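Ankyrin repeat and SOCS box protein 11 (Homo sapiens, PDB 4UUC) serves as the substrate-recognition subunit of a cullin-5-RING E3 ubiquitin ligase, directing targets such as BIK, DIRAS2 and RPN1 to proteasomal degradation. Local coordinates at residues A[128-142]-A[154-168]. Sequence-based numbering, arbitrary orientation. Where two conformers were deposited one is given.
Sequences IDHEVPQLGTPLYVA and LLELGASVDHGQWLD
Gly-136 and Gln-165 bring the two loops closest, their CA atoms 4.0 Å apart, while Leu-139 lies against Leu-154, joining the start of helix 138-144 to the end of helix 148-156. Gly-158 closes the latter in a Schellman motif. Thr-137 is the N-cap of the former: its OG1 accepts from Tyr-140 N and donates to His-163 O at 2.7 Å. With OG1 wedged between backbone N and carbonyl carbon (chi1 58°), CG2 is left to press over one face of the His-163 imidazole. At that ring's edge, NE2 donates in the ring plane to the anti side of Glu-131 OE1 (2.8 Å), and the carboxylate's other oxygen, OE2, receives Trp-166 N. Asp-129 OD1 similarly takes Ser-160 N. Tyr-140 has Gln-165 CB over one ring face, and its OH donates to the anti lone pair of Asp-168 OD2 at 2.6 Å; an alanine here would probably strip Gln-165 CB of its aromatic support and leave that carboxylate, also salt-bridged to Arg-176, with one partner fewer. Leu-154 CD2 meets Ile-128 CG1. The capping threonine belongs to the ankyrin TPLH signature, here Thr-Pro-Leu-Tyr, in a contact joining ANK 5 to its neighbours' loops.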
loop_
_atom_site.group_PDB
_atom_site.type_symbol
_atom_site.label_atom_id
_atom_site.label_comp_id
_atom_site.label_asym_id
_atom_site.label_seq_id
_atom_site.Cartn_x
_atom_site.Cartn_y
_atom_site.Cartn_z
ATOM N N ILE A 128 9.921 -6.673 -1.945
ATOM C CA ILE A 128 8.874 -6.711 -2.958
ATOM C C ILE A 128 7.908 -7.878 -2.719
ATOM O O ILE A 128 6.749 -7.822 -3.136
ATOM C CB ILE A 128 9.478 -6.808 -4.379
ATOM C CG1 ILE A 128 8.414 -6.485 -5.433
ATOM C CG2 ILE A 128 10.108 -8.177 -4.609
ATOM C CD1 ILE A 128 8.987 -6.217 -6.815
ATOM N N ASP A 129 8.385 -8.917 -2.034
ATOM C CA ASP A 129 7.568 -10.091 -1.725
ATOM C C ASP A 129 7.143 -10.134 -0.258
ATOM O O ASP A 129 6.915 -11.210 0.289
ATOM C CB ASP A 129 8.328 -11.381 -2.063
ATOM C CG ASP A 129 8.649 -11.510 -3.538
ATOM O OD1 ASP A 129 7.765 -11.233 -4.378
ATOM O OD2 ASP A 129 9.794 -11.892 -3.858
ATOM N N HIS A 130 7.037 -8.972 0.379
ATOM C CA HIS A 130 6.675 -8.917 1.792
ATOM C C HIS A 130 5.247 -9.403 2.024
ATOM O O HIS A 130 4.293 -8.702 1.690
ATOM C CB HIS A 130 6.823 -7.492 2.333
ATOM C CG HIS A 130 6.526 -7.370 3.795
ATOM N ND1 HIS A 130 6.167 -6.176 4.386
ATOM C CD2 HIS A 130 6.537 -8.292 4.788
ATOM C CE1 HIS A 130 5.971 -6.368 5.679
ATOM N NE2 HIS A 130 6.188 -7.643 5.949
ATOM N N GLU A 131 5.099 -10.594 2.601
ATOM C CA GLU A 131 3.767 -11.121 2.890
ATOM C C GLU A 131 3.321 -10.747 4.295
ATOM O O GLU A 131 3.783 -11.329 5.272
ATOM C CB GLU A 131 3.710 -12.643 2.733
ATOM C CG GLU A 131 2.298 -13.202 2.986
ATOM C CD GLU A 131 2.178 -14.707 2.792
ATOM O OE1 GLU A 131 3.149 -15.342 2.331
ATOM O OE2 GLU A 131 1.099 -15.253 3.104
ATOM N N VAL A 132 2.417 -9.780 4.389
ATOM C CA VAL A 132 1.776 -9.458 5.658
ATOM C C VAL A 132 0.733 -10.536 5.943
ATOM O O VAL A 132 -0.094 -10.836 5.082
ATOM C CB VAL A 132 1.124 -8.059 5.632
ATOM C CG1 VAL A 132 0.250 -7.840 6.863
ATOM C CG2 VAL A 132 2.198 -6.994 5.553
ATOM N N PRO A 133 0.779 -11.143 7.140
ATOM C CA PRO A 133 -0.186 -12.208 7.437
ATOM C C PRO A 133 -1.630 -11.799 7.163
ATOM O O PRO A 133 -2.058 -10.723 7.579
ATOM C CB PRO A 133 0.036 -12.473 8.931
ATOM C CG PRO A 133 1.466 -12.123 9.154
ATOM C CD PRO A 133 1.731 -10.944 8.251
ATOM N N GLN A 134 -2.335 -12.649 6.421
ATOM C CA GLN A 134 -3.748 -12.470 6.073
ATOM C C GLN A 134 -4.023 -11.360 5.042
ATOM O O GLN A 134 -5.126 -11.290 4.500
ATOM C CB GLN A 134 -4.571 -12.222 7.340
ATOM C CG GLN A 134 -4.368 -13.296 8.404
ATOM C CD GLN A 134 -4.621 -14.693 7.863
ATOM O OE1 GLN A 134 -5.654 -14.951 7.246
ATOM N NE2 GLN A 134 -3.668 -15.595 8.071
ATOM N N LEU A 135 -3.032 -10.516 4.755
ATOM C CA LEU A 135 -3.153 -9.509 3.696
ATOM C C LEU A 135 -2.526 -9.994 2.399
ATOM O O LEU A 135 -3.021 -9.717 1.305
ATOM C CB LEU A 135 -2.482 -8.197 4.105
ATOM C CG LEU A 135 -3.340 -7.071 4.675
ATOM C CD1 LEU A 135 -2.457 -5.859 4.948
ATOM C CD2 LEU A 135 -4.486 -6.695 3.747
ATOM N N GLY A 136 -1.407 -10.695 2.530
ATOM C CA GLY A 136 -0.686 -11.202 1.379
ATOM C C GLY A 136 0.467 -10.309 0.977
ATOM O O GLY A 136 0.839 -9.378 1.691
ATOM N N THR A 137 1.044 -10.621 -0.178
ATOM C CA THR A 137 2.123 -9.847 -0.760
ATOM C C THR A 137 1.574 -8.616 -1.476
ATOM O O THR A 137 0.368 -8.523 -1.719
ATOM C CB THR A 137 2.899 -10.679 -1.777
ATOM O OG1 THR A 137 1.982 -11.119 -2.782
ATOM C CG2 THR A 137 3.559 -11.893 -1.117
ATOM N N PRO A 138 2.456 -7.670 -1.835
ATOM C CA PRO A 138 1.994 -6.532 -2.632
ATOM C C PRO A 138 1.322 -6.961 -3.939
ATOM O O PRO A 138 0.317 -6.368 -4.331
ATOM C CB PRO A 138 3.283 -5.747 -2.894
ATOM C CG PRO A 138 4.155 -6.075 -1.721
ATOM C CD PRO A 138 3.860 -7.509 -1.410
ATOM N N LEU A 139 1.859 -7.980 -4.601
ATOM C CA LEU A 139 1.260 -8.455 -5.844
ATOM C C LEU A 139 -0.146 -8.996 -5.593
ATOM O O LEU A 139 -1.062 -8.758 -6.380
ATOM C CB LEU A 139 2.132 -9.534 -6.492
ATOM C CG LEU A 139 1.588 -10.122 -7.795
ATOM C CD1 LEU A 139 1.430 -9.050 -8.868
ATOM C CD2 LEU A 139 2.510 -11.238 -8.275
ATOM N N TYR A 140 -0.313 -9.723 -4.496
ATOM C CA TYR A 140 -1.612 -10.278 -4.135
ATOM C C TYR A 140 -2.651 -9.176 -3.906
ATOM O O TYR A 140 -3.794 -9.284 -4.355
ATOM C CB TYR A 140 -1.476 -11.144 -2.883
ATOM C CG TYR A 140 -2.740 -11.856 -2.485
ATOM C CD1 TYR A 140 -3.079 -13.079 -3.047
ATOM C CD2 TYR A 140 -3.591 -11.314 -1.534
ATOM C CE1 TYR A 140 -4.237 -13.737 -2.677
ATOM C CE2 TYR A 140 -4.745 -11.960 -1.160
ATOM C CZ TYR A 140 -5.069 -13.167 -1.729
ATOM O OH TYR A 140 -6.230 -13.794 -1.346
ATOM N N VAL A 141 -2.248 -8.125 -3.200
ATOM C CA VAL A 141 -3.119 -6.982 -2.962
ATOM C C VAL A 141 -3.481 -6.314 -4.288
ATOM O O VAL A 141 -4.644 -5.992 -4.524
ATOM C CB VAL A 141 -2.451 -5.958 -2.014
ATOM C CG1 VAL A 141 -3.301 -4.695 -1.879
ATOM C CG2 VAL A 141 -2.210 -6.589 -0.643
ATOM N N ALA A 142 -2.481 -6.109 -5.142
ATOM C CA ALA A 142 -2.697 -5.501 -6.453
ATOM C C ALA A 142 -3.744 -6.273 -7.257
ATOM O O ALA A 142 -4.603 -5.677 -7.912
ATOM C CB ALA A 142 -1.381 -5.429 -7.227
ATOM N N LEU A 154 5.084 -4.509 -10.605
ATOM C CA LEU A 154 5.588 -5.480 -9.636
ATOM C C LEU A 154 6.200 -6.702 -10.323
ATOM O O LEU A 154 7.266 -7.173 -9.931
ATOM C CB LEU A 154 4.468 -5.914 -8.688
ATOM C CG LEU A 154 4.095 -4.883 -7.619
ATOM C CD1 LEU A 154 2.748 -5.215 -6.986
ATOM C CD2 LEU A 154 5.177 -4.805 -6.546
ATOM N N LEU A 155 5.525 -7.208 -11.349
ATOM C CA LEU A 155 6.026 -8.355 -12.102
ATOM C C LEU A 155 7.339 -8.008 -12.804
ATOM O O LEU A 155 8.285 -8.794 -12.793
ATOM C CB LEU A 155 4.981 -8.820 -13.120
ATOM C CG LEU A 155 3.729 -9.473 -12.525
ATOM C CD1 LEU A 155 2.636 -9.610 -13.575
ATOM C CD2 LEU A 155 4.062 -10.830 -11.913
ATOM N N GLU A 156 7.388 -6.826 -13.409
ATOM C CA GLU A 156 8.589 -6.361 -14.098
ATOM C C GLU A 156 9.774 -6.205 -13.149
ATOM O O GLU A 156 10.920 -6.415 -13.542
ATOM C CB GLU A 156 8.314 -5.033 -14.801
ATOM C CG GLU A 156 7.412 -5.165 -16.006
ATOM C CD GLU A 156 6.976 -3.829 -16.568
ATOM O OE1 GLU A 156 7.268 -2.784 -15.946
ATOM O OE2 GLU A 156 6.337 -3.826 -17.640
ATOM N N LEU A 157 9.493 -5.845 -11.900
ATOM C CA LEU A 157 10.539 -5.667 -10.896
ATOM C C LEU A 157 10.954 -6.991 -10.249
ATOM O O LEU A 157 11.864 -7.022 -9.421
ATOM C CB LEU A 157 10.070 -4.681 -9.819
ATOM C CG LEU A 157 9.953 -3.219 -10.257
ATOM C CD1 LEU A 157 9.289 -2.383 -9.166
ATOM C CD2 LEU A 157 11.319 -2.641 -10.604
ATOM N N GLY A 158 10.277 -8.075 -10.617
ATOM C CA GLY A 158 10.678 -9.410 -10.204
ATOM C C GLY A 158 9.895 -10.008 -9.049
ATOM O O GLY A 158 10.368 -10.934 -8.389
ATOM N N ALA A 159 8.698 -9.487 -8.800
ATOM C CA ALA A 159 7.829 -10.044 -7.769
ATOM C C ALA A 159 7.518 -11.512 -8.054
ATOM O O ALA A 159 7.243 -11.880 -9.196
ATOM C CB ALA A 159 6.540 -9.238 -7.678
ATOM N N SER A 160 7.573 -12.349 -7.021
ATOM C CA SER A 160 7.268 -13.769 -7.170
ATOM C C SER A 160 5.808 -13.957 -7.569
ATOM O O SER A 160 4.899 -13.655 -6.795
ATOM C CB SER A 160 7.563 -14.524 -5.875
ATOM O OG SER A 160 7.294 -15.907 -6.023
ATOM N N VAL A 161 5.594 -14.468 -8.778
ATOM C CA VAL A 161 4.261 -14.518 -9.367
ATOM C C VAL A 161 3.260 -15.353 -8.567
ATOM O O VAL A 161 2.073 -15.028 -8.545
ATOM C CB VAL A 161 4.327 -15.051 -10.825
ATOM C CG1 VAL A 161 4.750 -16.515 -10.860
ATOM C CG2 VAL A 161 2.991 -14.857 -11.530
ATOM N N ASP A 162 3.728 -16.408 -7.902
ATOM C CA ASP A 162 2.832 -17.319 -7.190
ATOM C C ASP A 162 2.739 -17.028 -5.687
ATOM O O ASP A 162 1.989 -17.689 -4.972
ATOM C CB ASP A 162 3.273 -18.772 -7.396
ATOM C CG ASP A 162 3.002 -19.279 -8.808
ATOM O OD1 ASP A 162 1.930 -18.960 -9.373
ATOM O OD2 ASP A 162 3.864 -20.004 -9.351
ATOM N N HIS A 163 3.488 -16.038 -5.210
ATOM C CA HIS A 163 3.494 -15.703 -3.787
ATOM C C HIS A 163 2.347 -14.750 -3.450
ATOM O O HIS A 163 2.345 -13.596 -3.884
ATOM C CB HIS A 163 4.837 -15.082 -3.404
ATOM C CG HIS A 163 5.073 -15.003 -1.927
ATOM N ND1 HIS A 163 6.293 -14.653 -1.388
ATOM C CD2 HIS A 163 4.246 -15.219 -0.876
ATOM C CE1 HIS A 163 6.208 -14.658 -0.069
ATOM N NE2 HIS A 163 4.977 -15.000 0.267
ATOM N N GLY A 164 1.375 -15.236 -2.683
ATOM C CA GLY A 164 0.190 -14.458 -2.373
ATOM C C GLY A 164 -0.138 -14.380 -0.894
ATOM O O GLY A 164 0.593 -13.760 -0.123
ATOM N N GLN A 165 -1.263 -14.987 -0.517
ATOM C CA GLN A 165 -1.700 -15.069 0.875
ATOM C C GLN A 165 -1.746 -16.545 1.262
ATOM O O GLN A 165 -2.745 -17.229 1.033
ATOM C CB GLN A 165 -3.064 -14.399 1.062
ATOM C CG GLN A 165 -3.440 -14.122 2.512
ATOM C CD GLN A 165 -3.857 -15.371 3.263
ATOM O OE1 GLN A 165 -3.112 -15.888 4.098
ATOM N NE2 GLN A 165 -5.055 -15.864 2.970
ATOM N N TRP A 166 -0.641 -17.010 1.840
ATOM C CA TRP A 166 -0.360 -18.428 2.065
ATOM C C TRP A 166 -0.647 -19.227 0.781
ATOM O O TRP A 166 0.104 -19.099 -0.182
ATOM C CB TRP A 166 -1.138 -18.980 3.271
ATOM C CG TRP A 166 -0.633 -20.356 3.673
ATOM C CD1 TRP A 166 0.670 -20.733 3.825
ATOM C CD2 TRP A 166 -1.419 -21.528 3.941
ATOM N NE1 TRP A 166 0.747 -22.059 4.172
ATOM C CE2 TRP A 166 -0.521 -22.570 4.252
ATOM C CE3 TRP A 166 -2.793 -21.794 3.950
ATOM C CZ2 TRP A 166 -0.950 -23.856 4.567
ATOM C CZ3 TRP A 166 -3.217 -23.075 4.264
ATOM C CH2 TRP A 166 -2.298 -24.089 4.564
ATOM N N LEU A 167 -1.707 -20.034 0.748
ATOM C CA LEU A 167 -1.968 -20.886 -0.420
ATOM C C LEU A 167 -2.802 -20.202 -1.510
ATOM O O LEU A 167 -2.964 -20.748 -2.605
ATOM C CB LEU A 167 -2.670 -22.176 0.004
ATOM C CG LEU A 167 -1.826 -23.245 0.710
ATOM C CD1 LEU A 167 -2.683 -24.471 0.966
ATOM C CD2 LEU A 167 -0.577 -23.621 -0.071
ATOM N N ASP A 168 -3.340 -19.025 -1.210
ATOM C CA ASP A 168 -4.092 -18.252 -2.196
ATOM C C ASP A 168 -3.099 -17.427 -3.019
ATOM O O ASP A 168 -2.520 -16.459 -2.525
ATOM C CB ASP A 168 -5.124 -17.354 -1.505
ATOM C CG ASP A 168 -6.398 -17.175 -2.322
ATOM O OD1 ASP A 168 -6.979 -18.184 -2.771
ATOM O OD2 ASP A 168 -6.829 -16.020 -2.500
HETATM O O HOH W 1 4.906 -11.771 -4.671
HETATM O O HOH W 2 11.014 -11.803 -6.068
HETATM O O HOH W 3 -1.008 -14.864 5.063
HETATM O O HOH W 4 -6.957 -14.294 1.290
#